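Local structure of putative uncharacterized protein Ta1305 (Thermoplasma acidophilum, 4RKS) at residues I79-G83 with T84-D88; H148-E151 with N152-A156; R204-S207 with D208-H211; S259-G263 with V264-V268; N267-E271 with N272-L276. The protein catalyses the ATP-dependent phosphorylation of (R)-mevalonate to (R)-3-phosphomevalonate, a step of the alternative mevalonate pathway to isoprenoids. One frame throughout, in Å; residues are numbered along the deposited sequence.

Contact 1: I79-G83 with T84-D88; sequences IYFNG and TESTD
F81 and T84 close a tight beta hairpin. Strands 79-81 and 84-86 run antiparallel and are joined by a type I' turn from F81 to T84. F81 N donates to T84 O at 2.9 Å, almost straight (175°). T84 N returns a bond to F81 O, but it arrives from above that carbonyl plane, 63° out of it. Two residues further along, past the Y80-E85 pair, S86 N donates to I79 O at 2.8 Å. The I79 amide turns to a water instead, and this water also donates to S86 O and to E85 OE2. E85 OE2 is further bonded to H78. N82 and G83 take up the positive phi angles of the turn, and N82 OD1 accepts from the N119 amide. Y80 and E85 face each other as a non-hydrogen-bonded pair on one side of the hairpin. The Y80 ring runs obliquely alongside E85, its CE1 3.6 Å from E85 CB. An alanine in place of Y80 would remove the ring and would probably leave the E85 side chain freer to turn. I79, F81 and S86 lie on the other side, where F81 also touches S124 of the ATP site. S86 CB sits at the edge of the F81 ring, 3.8 Å from CD2. With OG anti to its own backbone N (chi1 162°), S86 forms an ST turn: D88 N donates to S86 OG at 3.0 Å.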
# COMPACT_ATOMS: atom_id res chain seq x y z
N ILE A 79 -14.86 -10.51 -13.58
CA ILE A 79 -13.77 -9.74 -12.99
C ILE A 79 -12.80 -9.40 -14.10
O ILE A 79 -12.34 -10.29 -14.80
CB ILE A 79 -13.02 -10.52 -11.90
CG1 ILE A 79 -13.99 -11.09 -10.86
CG2 ILE A 79 -11.93 -9.66 -11.27
CD1 ILE A 79 -14.84 -10.07 -10.21
N TYR A 80 -12.50 -8.12 -14.26
CA TYR A 80 -11.56 -7.67 -15.30
C TYR A 80 -10.43 -6.83 -14.71
O TYR A 80 -10.69 -5.91 -13.93
CB TYR A 80 -12.27 -6.83 -16.38
CG TYR A 80 -13.31 -7.57 -17.19
CD1 TYR A 80 -12.94 -8.41 -18.23
CD2 TYR A 80 -14.67 -7.40 -16.94
CE1 TYR A 80 -13.90 -9.09 -18.98
CE2 TYR A 80 -15.63 -8.08 -17.67
CZ TYR A 80 -15.24 -8.92 -18.69
OH TYR A 80 -16.19 -9.58 -19.45
N PHE A 81 -9.20 -7.14 -15.11
CA PHE A 81 -8.02 -6.35 -14.74
C PHE A 81 -7.38 -5.75 -15.99
O PHE A 81 -6.82 -6.47 -16.81
CB PHE A 81 -7.02 -7.23 -13.98
CG PHE A 81 -7.52 -7.65 -12.61
CD1 PHE A 81 -7.67 -6.72 -11.60
CD2 PHE A 81 -7.83 -8.97 -12.35
CE1 PHE A 81 -8.14 -7.10 -10.33
CE2 PHE A 81 -8.30 -9.36 -11.09
CZ PHE A 81 -8.45 -8.42 -10.09
N ASN A 82 -7.49 -4.43 -16.12
CA ASN A 82 -7.10 -3.71 -17.33
C ASN A 82 -7.61 -4.35 -18.61
O ASN A 82 -6.90 -4.44 -19.61
CB ASN A 82 -5.58 -3.56 -17.40
CG ASN A 82 -5.06 -2.44 -16.51
OD1 ASN A 82 -5.67 -2.11 -15.50
ND2 ASN A 82 -3.93 -1.86 -16.90
N GLY A 83 -8.86 -4.81 -18.59
CA GLY A 83 -9.48 -5.36 -19.77
C GLY A 83 -9.26 -6.86 -19.93
O GLY A 83 -9.81 -7.47 -20.84
N THR A 84 -8.46 -7.46 -19.05
CA THR A 84 -8.21 -8.90 -19.13
C THR A 84 -9.05 -9.64 -18.10
O THR A 84 -8.94 -9.38 -16.90
CB THR A 84 -6.70 -9.24 -18.93
OG1 THR A 84 -5.93 -8.59 -19.94
CG2 THR A 84 -6.47 -10.75 -19.06
N GLU A 85 -9.88 -10.56 -18.56
CA GLU A 85 -10.77 -11.25 -17.64
C GLU A 85 -9.98 -12.17 -16.72
O GLU A 85 -8.97 -12.75 -17.11
CB GLU A 85 -11.86 -12.03 -18.39
CG GLU A 85 -12.90 -12.61 -17.42
CD GLU A 85 -14.22 -12.98 -18.08
OE1 GLU A 85 -14.22 -13.30 -19.28
OE2 GLU A 85 -15.26 -12.97 -17.37
N SER A 86 -10.43 -12.28 -15.49
CA SER A 86 -9.79 -13.13 -14.50
C SER A 86 -10.78 -14.19 -14.09
O SER A 86 -11.94 -13.87 -13.86
CB SER A 86 -9.34 -12.30 -13.29
OG SER A 86 -9.10 -13.13 -12.17
N THR A 87 -10.35 -15.44 -14.00
CA THR A 87 -11.26 -16.48 -13.54
C THR A 87 -11.49 -16.39 -12.04
O THR A 87 -12.30 -17.16 -11.51
CB THR A 87 -10.76 -17.88 -13.87
OG1 THR A 87 -9.46 -18.06 -13.30
CG2 THR A 87 -10.70 -18.10 -15.39
N ASP A 88 -10.78 -15.47 -11.37
CA ASP A 88 -10.89 -15.20 -9.93
C ASP A 88 -11.17 -16.49 -9.16
O ASP A 88 -12.10 -16.56 -8.34
CB ASP A 88 -11.98 -14.16 -9.65
CG ASP A 88 -12.04 -13.71 -8.18
OD1 ASP A 88 -11.02 -13.21 -7.66
OD2 ASP A 88 -13.11 -13.89 -7.55
O HOH W 1 -14.67 -13.35 -14.72

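Contact 2: H148-E151 with N152-A156; sequences HDVE and NDLRA
V150 O receives the amide of L154 in the carbonyl plane at 3.1 Å, while the next helical bond, R155 N to E151 O, is weak. Among the side chains, E151 and R155 form a salt bridge one turn apart. E151 is extended, with CG anti to the backbone N (chi1 -175°), and this carries its carboxylate across to the guanidinium. R155 NH2 lies 2.6 Å from E151 OE2. The approach is not flat: NH2 comes from above the carboxylate plane, and the two planes are 69° apart. The pair lies near the C-terminal end of helix 147-154, in the N-terminal domain of this GHMP kinase. R155 has further partners, which limit how far the guanidinium can turn. Its NH1 donates to N152 OD1 at 2.8 Å, in the guanidinium plane and on a lone pair of the amide oxygen. One water accepts from R155 NE and donates to E151 OE2. Another water accepts from R155 NH2 and lies near H148 O. E151 OE2 is also bonded to T181. V150 and L154 make the apolar side of the turn, with V150 CG1 4.0 Å from L154 CG. L154 goes on to touch A161 of helix 161-166.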
# COMPACT_ATOMS: atom_id res chain seq x y z
N HIS A 148 -13.96 0.55 8.97
CA HIS A 148 -13.05 -0.37 9.65
C HIS A 148 -13.55 -1.82 9.56
O HIS A 148 -12.75 -2.75 9.51
CB HIS A 148 -12.86 0.02 11.11
CG HIS A 148 -12.26 1.38 11.29
ND1 HIS A 148 -10.90 1.60 11.23
CD2 HIS A 148 -12.82 2.58 11.52
CE1 HIS A 148 -10.65 2.88 11.41
NE2 HIS A 148 -11.81 3.51 11.58
N ASP A 149 -14.88 -2.01 9.53
CA ASP A 149 -15.48 -3.32 9.28
C ASP A 149 -15.29 -3.75 7.83
O ASP A 149 -14.93 -4.90 7.56
CB ASP A 149 -16.99 -3.33 9.59
CG ASP A 149 -17.29 -3.42 11.08
OD1 ASP A 149 -16.44 -3.92 11.84
OD2 ASP A 149 -18.40 -3.00 11.48
N VAL A 150 -15.57 -2.85 6.89
CA VAL A 150 -15.40 -3.17 5.46
C VAL A 150 -13.94 -3.56 5.19
O VAL A 150 -13.67 -4.53 4.47
CB VAL A 150 -15.81 -1.97 4.54
CG1 VAL A 150 -15.40 -2.24 3.07
CG2 VAL A 150 -17.28 -1.71 4.62
N GLU A 151 -13.02 -2.84 5.82
CA GLU A 151 -11.60 -3.12 5.70
C GLU A 151 -11.25 -4.58 6.00
O GLU A 151 -10.42 -5.16 5.31
CB GLU A 151 -10.78 -2.23 6.63
CG GLU A 151 -9.27 -2.42 6.43
CD GLU A 151 -8.44 -1.63 7.42
OE1 GLU A 151 -8.86 -0.51 7.80
OE2 GLU A 151 -7.37 -2.11 7.84
N ASN A 152 -11.87 -5.15 7.03
CA ASN A 152 -11.60 -6.56 7.39
C ASN A 152 -11.86 -7.49 6.21
O ASN A 152 -11.06 -8.39 5.95
CB ASN A 152 -12.46 -6.98 8.59
CG ASN A 152 -11.99 -6.37 9.90
OD1 ASN A 152 -10.80 -6.19 10.13
ND2 ASN A 152 -12.94 -6.04 10.78
N ASP A 153 -12.94 -7.23 5.48
CA ASP A 153 -13.28 -7.99 4.28
C ASP A 153 -12.34 -7.71 3.10
O ASP A 153 -12.09 -8.61 2.28
CB ASP A 153 -14.73 -7.71 3.85
CG ASP A 153 -15.75 -8.07 4.94
OD1 ASP A 153 -15.65 -9.18 5.51
OD2 ASP A 153 -16.65 -7.25 5.23
N LEU A 154 -11.82 -6.49 3.01
CA LEU A 154 -10.97 -6.12 1.88
C LEU A 154 -9.60 -6.79 1.92
O LEU A 154 -8.92 -6.84 0.90
CB LEU A 154 -10.77 -4.61 1.81
CG LEU A 154 -12.01 -3.73 1.65
CD1 LEU A 154 -11.59 -2.26 1.62
CD2 LEU A 154 -12.84 -4.10 0.42
N ARG A 155 -9.17 -7.27 3.08
CA ARG A 155 -7.81 -7.79 3.19
C ARG A 155 -7.61 -9.08 2.41
O ARG A 155 -6.48 -9.43 2.04
CB ARG A 155 -7.42 -7.98 4.66
CG ARG A 155 -7.17 -6.66 5.37
CD ARG A 155 -6.48 -6.80 6.73
NE ARG A 155 -6.69 -5.59 7.51
CZ ARG A 155 -7.66 -5.47 8.41
NH1 ARG A 155 -8.43 -6.52 8.66
NH2 ARG A 155 -7.84 -4.34 9.07
N ALA A 156 -8.72 -9.77 2.12
CA ALA A 156 -8.67 -10.98 1.32
C ALA A 156 -8.21 -10.65 -0.09
O ALA A 156 -7.64 -11.48 -0.78
CB ALA A 156 -10.05 -11.66 1.29
O HOH W 2 -10.25 -3.21 10.75
O HOH W 3 -5.18 -3.45 5.89

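Contact 3: R204-S207 with D208-H211. With MEV ((R)-mevalonate), chain C.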
# COMPACT_ATOMS: atom_id res chain seq x y z
N ARG A 204 11.25 -9.15 -9.31
CA ARG A 204 10.98 -9.06 -7.88
C ARG A 204 10.53 -10.39 -7.27
O ARG A 204 9.95 -11.24 -7.95
CB ARG A 204 9.91 -8.00 -7.60
CG ARG A 204 8.52 -8.36 -8.10
CD ARG A 204 7.47 -7.49 -7.42
NE ARG A 204 7.34 -7.80 -6.00
CZ ARG A 204 6.78 -7.00 -5.09
NH1 ARG A 204 6.30 -5.82 -5.46
NH2 ARG A 204 6.71 -7.38 -3.82
N ASN A 205 10.82 -10.56 -5.99
CA ASN A 205 10.24 -11.64 -5.21
C ASN A 205 8.78 -11.33 -4.97
O ASN A 205 8.45 -10.26 -4.44
CB ASN A 205 10.97 -11.81 -3.88
CG ASN A 205 12.46 -11.97 -4.04
OD1 ASN A 205 13.19 -10.99 -4.24
ND2 ASN A 205 12.93 -13.21 -3.94
N PRO A 206 7.88 -12.26 -5.35
CA PRO A 206 6.44 -12.09 -5.06
C PRO A 206 6.21 -11.82 -3.58
O PRO A 206 6.99 -12.29 -2.76
CB PRO A 206 5.84 -13.44 -5.46
CG PRO A 206 6.77 -13.99 -6.47
CD PRO A 206 8.15 -13.49 -6.11
N SER A 207 5.17 -11.07 -3.25
CA SER A 207 4.87 -10.79 -1.85
C SER A 207 4.58 -12.08 -1.08
O SER A 207 4.92 -12.20 0.10
CB SER A 207 3.69 -9.82 -1.74
OG SER A 207 4.06 -8.54 -2.22
N ASP A 208 3.97 -13.05 -1.75
CA ASP A 208 3.64 -14.30 -1.08
C ASP A 208 4.87 -15.07 -0.60
O ASP A 208 4.84 -15.72 0.44
CB ASP A 208 2.80 -15.17 -2.01
CG ASP A 208 1.33 -14.79 -1.98
OD1 ASP A 208 0.89 -14.18 -0.97
OD2 ASP A 208 0.62 -15.08 -2.97
N VAL A 209 5.96 -14.97 -1.36
CA VAL A 209 7.25 -15.53 -0.97
C VAL A 209 7.81 -14.81 0.25
O VAL A 209 8.38 -15.43 1.15
CB VAL A 209 8.27 -15.46 -2.11
CG1 VAL A 209 9.60 -16.05 -1.68
CG2 VAL A 209 7.73 -16.17 -3.34
N ILE A 210 7.63 -13.49 0.28
CA ILE A 210 8.07 -12.68 1.41
C ILE A 210 7.34 -13.13 2.68
O ILE A 210 7.97 -13.51 3.67
CB ILE A 210 7.85 -11.17 1.16
CG1 ILE A 210 8.77 -10.68 0.02
CG2 ILE A 210 8.09 -10.37 2.44
CD1 ILE A 210 8.49 -9.24 -0.47
N HIS A 211 6.01 -13.09 2.65
CA HIS A 211 5.19 -13.56 3.76
C HIS A 211 5.52 -15.01 4.16
O HIS A 211 5.68 -15.32 5.34
CB HIS A 211 3.70 -13.43 3.41
CG HIS A 211 3.23 -12.02 3.29
ND1 HIS A 211 3.65 -11.03 4.15
CD2 HIS A 211 2.39 -11.43 2.41
CE1 HIS A 211 3.08 -9.88 3.81
NE2 HIS A 211 2.31 -10.10 2.75
C8 MEV C . 2.88 -5.62 2.30
O8 MEV C . 1.87 -6.61 2.23
C2 MEV C . 4.20 -6.29 2.02
C3 MEV C . 5.39 -5.39 1.71
O7 MEV C . 5.09 -4.42 0.73
C4 MEV C . 5.88 -4.68 2.96
C5 MEV C . 5.10 -3.41 3.28
O3 MEV C . 4.85 -2.55 2.39
O4 MEV C . 4.68 -3.24 4.45
C6 MEV C . 6.48 -6.28 1.17
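The H211 ring meets (R)-mevalonate at its edge, with O8 of the ligand near the ring plane and 3.6 Å from NE2. S207 O approaches the same ring obliquely, 3.5 Å from CD2. The R204 guanidinium has N205 O in its plane: NE donates to this oxygen at 3.1 Å, and NH2 adds a weak bond. I210 CD1 lies oblique to that guanidinium. P206 is the N-cap of helix 207-214, whose first turn lines the substrate pocket with I210 and H211. The helix opens with two weak bonds to P206 O, from V209 N and I210 N. The first firm one is H211 N to S207 O, at 2.9 Å and 170°. P206 also packs its ring on V209 CG2. H211 is fixed at both ring nitrogens, by the G40 amide at ND1 and by the substrate-binding E159 at NE2. These bonds set the rotation of the ring beside mevalonate. R204 and S207 belong to the ATP site, so this stretch probably lies between the two substrates. D208 makes a salt bridge with R47. I210 keeps CG1 anti to its carbonyl carbon (chi1 -67°), and its CD1 reaches to 3.9 Å from mevalonate C6.

Contact 4: S259-G263 with V264-V268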
# COMPACT_ATOMS: atom_id res chain seq x y z
N SER A 259 17.39 -7.27 6.45
CA SER A 259 18.39 -8.16 7.06
C SER A 259 17.74 -9.49 7.47
O SER A 259 18.34 -10.56 7.32
CB SER A 259 19.05 -7.49 8.26
OG SER A 259 20.01 -8.34 8.86
N ILE A 260 16.51 -9.44 7.97
CA ILE A 260 15.81 -10.67 8.32
C ILE A 260 15.48 -11.51 7.08
O ILE A 260 15.72 -12.71 7.06
CB ILE A 260 14.52 -10.39 9.12
CG1 ILE A 260 14.89 -9.75 10.46
CG2 ILE A 260 13.72 -11.67 9.34
CD1 ILE A 260 13.71 -9.31 11.28
N LEU A 261 14.97 -10.87 6.03
CA LEU A 261 14.66 -11.57 4.79
C LEU A 261 15.89 -12.25 4.16
O LEU A 261 15.81 -13.41 3.74
CB LEU A 261 14.02 -10.61 3.78
CG LEU A 261 12.57 -10.24 4.10
CD1 LEU A 261 11.99 -9.23 3.11
CD2 LEU A 261 11.69 -11.47 4.16
N ARG A 262 17.02 -11.55 4.09
CA ARG A 262 18.24 -12.10 3.50
C ARG A 262 18.66 -13.39 4.20
O ARG A 262 19.13 -14.32 3.56
CB ARG A 262 19.39 -11.08 3.53
CG ARG A 262 19.30 -10.01 2.44
CD ARG A 262 20.58 -9.16 2.35
NE ARG A 262 20.91 -8.51 3.62
CZ ARG A 262 20.51 -7.29 3.98
NH1 ARG A 262 19.75 -6.57 3.16
NH2 ARG A 262 20.86 -6.80 5.16
N GLY A 263 18.48 -13.43 5.52
CA GLY A 263 18.76 -14.63 6.29
C GLY A 263 17.81 -15.79 6.03
O GLY A 263 18.04 -16.89 6.50
N VAL A 264 16.72 -15.53 5.30
CA VAL A 264 15.82 -16.61 4.88
C VAL A 264 15.84 -16.75 3.35
O VAL A 264 14.98 -17.38 2.74
CB VAL A 264 14.38 -16.38 5.41
CG1 VAL A 264 13.53 -17.62 5.24
CG2 VAL A 264 14.42 -16.05 6.88
N GLY A 265 16.85 -16.15 2.72
CA GLY A 265 17.10 -16.34 1.31
C GLY A 265 16.25 -15.49 0.39
O GLY A 265 16.08 -15.82 -0.79
N VAL A 266 15.71 -14.39 0.91
CA VAL A 266 14.96 -13.43 0.11
C VAL A 266 15.74 -12.11 -0.01
O VAL A 266 15.79 -11.33 0.94
CB VAL A 266 13.57 -13.17 0.71
CG1 VAL A 266 12.82 -12.13 -0.11
CG2 VAL A 266 12.79 -14.46 0.79
N ASN A 267 16.35 -11.87 -1.17
CA ASN A 267 17.20 -10.70 -1.34
C ASN A 267 16.58 -9.65 -2.24
O ASN A 267 16.70 -9.72 -3.47
CB ASN A 267 18.57 -11.10 -1.90
CG ASN A 267 19.56 -9.95 -1.87
OD1 ASN A 267 19.55 -9.13 -0.95
ND2 ASN A 267 20.41 -9.87 -2.89
N VAL A 268 15.93 -8.66 -1.62
CA VAL A 268 15.24 -7.62 -2.35
C VAL A 268 16.19 -6.52 -2.82
O VAL A 268 16.02 -5.98 -3.91
CB VAL A 268 14.13 -6.99 -1.49
CG1 VAL A 268 13.44 -5.87 -2.26
CG2 VAL A 268 13.13 -8.04 -1.06
O HOH W 4 18.23 -7.35 0.67
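L261 O accepts two backbone bonds, from V264 N at 2.8 Å and from V266 N at 3.0 Å. The two donors arrive from opposite faces of the carbonyl plane. G265 N donates to R262 O at 3.0 Å. The V266-to-L261 and G265-to-R262 bonds together make a Schellman motif, which ends helix 243-262. G265 is its C-prime residue, and its positive phi (82°) favours glycine. A type I turn from R262 to G265 lies within the motif.

The apolar contacts follow the same fold-back. L261 CB is 4.0 Å from V266 CB, and L261 CD1 comes to 4.5 Å from V268 CG2. Beyond the two segments, L261, V264 and V266 all touch helix 207-214, at I214 and N213. V264 also sets a methyl against a polar atom: its CG2 lies 3.6 Å from the carbonyl oxygen I260 O.

The polar side chains meet on the outer side. N267 has CG anti to its backbone N (chi1 -171°), which brings OD1 within 3.5 Å of R262 CD. The guanidinium and amide planes stand 84° apart. Their polar ends are joined by a water that donates to N267 OD1 and accepts from R262 NH1, near the guanidinium plane. S259 N lies over one guanidinium face.

The two-donor grip on L261 O satisfies a carbonyl at the helix end, where the regular helical bonding stops. The R262 and N267 side relies on a water and is probably the more yielding one.

Contact 5: N267-E271 with N272-L276. With SO4 (sulfate ion), chain E; SO4 (sulfate ion), chain D.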
# COMPACT_ATOMS: atom_id res chain seq x y z
N ASN A 267 16.35 -11.87 -1.17
CA ASN A 267 17.20 -10.70 -1.34
C ASN A 267 16.58 -9.65 -2.24
O ASN A 267 16.70 -9.72 -3.47
CB ASN A 267 18.57 -11.10 -1.90
CG ASN A 267 19.56 -9.95 -1.87
OD1 ASN A 267 19.55 -9.13 -0.95
ND2 ASN A 267 20.41 -9.87 -2.89
N VAL A 268 15.93 -8.66 -1.62
CA VAL A 268 15.24 -7.62 -2.35
C VAL A 268 16.19 -6.52 -2.82
O VAL A 268 16.02 -5.98 -3.91
CB VAL A 268 14.13 -6.99 -1.49
CG1 VAL A 268 13.44 -5.87 -2.26
CG2 VAL A 268 13.13 -8.04 -1.06
N ILE A 269 17.18 -6.18 -1.99
CA ILE A 269 18.09 -5.09 -2.35
C ILE A 269 19.26 -5.65 -3.16
O ILE A 269 20.20 -6.23 -2.61
CB ILE A 269 18.60 -4.33 -1.11
CG1 ILE A 269 17.42 -3.79 -0.31
CG2 ILE A 269 19.49 -3.17 -1.53
CD1 ILE A 269 17.81 -3.11 0.99
N ARG A 270 19.16 -5.49 -4.47
CA ARG A 270 20.10 -6.04 -5.43
C ARG A 270 21.28 -5.09 -5.62
O ARG A 270 21.31 -4.01 -5.02
CB ARG A 270 19.38 -6.31 -6.76
CG ARG A 270 18.18 -7.27 -6.62
CD ARG A 270 18.62 -8.72 -6.39
NE ARG A 270 19.43 -9.21 -7.51
CZ ARG A 270 18.93 -9.70 -8.65
NH1 ARG A 270 17.62 -9.79 -8.82
NH2 ARG A 270 19.75 -10.11 -9.62
N GLU A 271 22.25 -5.47 -6.45
CA GLU A 271 23.54 -4.78 -6.52
C GLU A 271 23.44 -3.28 -6.84
O GLU A 271 24.01 -2.46 -6.12
CB GLU A 271 24.46 -5.45 -7.54
CG GLU A 271 25.80 -4.73 -7.68
CD GLU A 271 26.75 -5.41 -8.65
OE1 GLU A 271 26.82 -4.97 -9.82
OE2 GLU A 271 27.44 -6.37 -8.24
N ASN A 272 22.75 -2.93 -7.91
CA ASN A 272 22.63 -1.52 -8.29
C ASN A 272 21.76 -0.74 -7.30
O ASN A 272 21.90 0.49 -7.17
CB ASN A 272 22.08 -1.38 -9.71
CG ASN A 272 23.06 -1.85 -10.76
OD1 ASN A 272 24.25 -1.98 -10.50
ND2 ASN A 272 22.56 -2.11 -11.97
N MET A 273 20.87 -1.45 -6.61
CA MET A 273 20.06 -0.82 -5.57
C MET A 273 20.95 -0.46 -4.38
O MET A 273 20.83 0.63 -3.81
CB MET A 273 18.92 -1.75 -5.12
CG MET A 273 17.83 -1.89 -6.16
SD MET A 273 16.62 -3.16 -5.75
CE MET A 273 15.69 -2.35 -4.43
N GLN A 274 21.86 -1.36 -4.02
CA GLN A 274 22.77 -1.11 -2.91
C GLN A 274 23.76 0.01 -3.26
O GLN A 274 24.15 0.80 -2.40
CB GLN A 274 23.51 -2.40 -2.52
CG GLN A 274 24.46 -2.26 -1.33
CD GLN A 274 23.84 -1.50 -0.14
OE1 GLN A 274 22.78 -1.89 0.38
NE2 GLN A 274 24.49 -0.43 0.29
N LYS A 275 24.16 0.10 -4.53
CA LYS A 275 25.04 1.19 -4.95
C LYS A 275 24.36 2.55 -4.79
O LYS A 275 25.00 3.52 -4.35
CB LYS A 275 25.50 1.01 -6.40
CG LYS A 275 26.55 -0.08 -6.61
CD LYS A 275 26.91 -0.21 -8.09
CE LYS A 275 27.90 -1.34 -8.33
NZ LYS A 275 28.02 -1.65 -9.79
N LEU A 276 23.08 2.63 -5.15
CA LEU A 276 22.34 3.89 -5.00
C LEU A 276 22.26 4.28 -3.52
O LEU A 276 22.51 5.42 -3.16
CB LEU A 276 20.94 3.79 -5.59
CG LEU A 276 20.02 5.00 -5.35
CD1 LEU A 276 20.53 6.27 -6.05
CD2 LEU A 276 18.59 4.70 -5.79
S SO4 E . 22.96 -9.06 -6.52
O1 SO4 E . 23.24 -8.71 -5.13
O2 SO4 E . 22.09 -10.23 -6.55
O3 SO4 E . 22.29 -7.94 -7.18
O4 SO4 E . 24.20 -9.34 -7.22
S SO4 D . 16.94 -10.54 -12.64
O1 SO4 D . 18.25 -10.90 -12.10
O2 SO4 D . 15.95 -10.60 -11.58
O3 SO4 D . 16.99 -9.19 -13.20
O4 SO4 D . 16.57 -11.48 -13.70
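R270 bends at chi2 (-73°) and chi3 (-60°), which brings its guanidinium round to two sulfate ions. M273 also bends, at chi3, and its SD comes back against the loop backbone. R270 N donates to M273 SD in a long, weak bond of 3.7 Å. The same sulfur lies 3.4 Å from V268 O. I269 CG2 rests on M273 CB at 3.9 Å, the two side chains crossing at about a right angle, and M273 goes on to touch F200 and V299.

R270 NE donates to two oxygens of the chain E sulfate, with O2 at 3.0 Å. E271 N holds O3 of that ion at 2.6 Å. The chain D sulfate lies at the guanidinium edge, where NH2 donates to O1 at 3.0 Å and NH1 gives a weak bond to O2. Both ions probably come from the crystallisation liquor. A leucine in place of R270 would probably leave the chain E sulfate without its two bonds to NE and the chain D sulfate without its bonds from NH1 and NH2.

E271 and K275 run side by side one turn apart, pointing the same way, and form a salt bridge between OE1 and NZ at 3.5 Å. N272 N donates to the Y202 hydroxyl.

Q274 N donates to R270 O at 2.9 Å, nearly along the C=O axis, and K275 N to E271 O. R270 is thus the N-cap residue of helix 271-283, and an anion at the first backbone amide is a familiar feature of a helix N-terminus.

How the contacts relate
Contacts 1 and 2 lie in the N-terminal domain, and contacts 3, 4 and 5 in the C-terminal one. Contact 1 is a hairpin, while the others sit on helices: one near the C-terminal end in contact 2, two helix starts in contacts 3 and 5, and a helix end in contact 4. Contacts 4 and 5 share N267 and V268, in the loop between helices 243-262 and 271-283. Contact 3 touches contact 4 through I210 on L261 and N205 on V266. All five mix buried and exposed residues. Contact 3 borders mevalonate directly; contact 2 buries a salt bridge, whereas that of contact 5 is exposed.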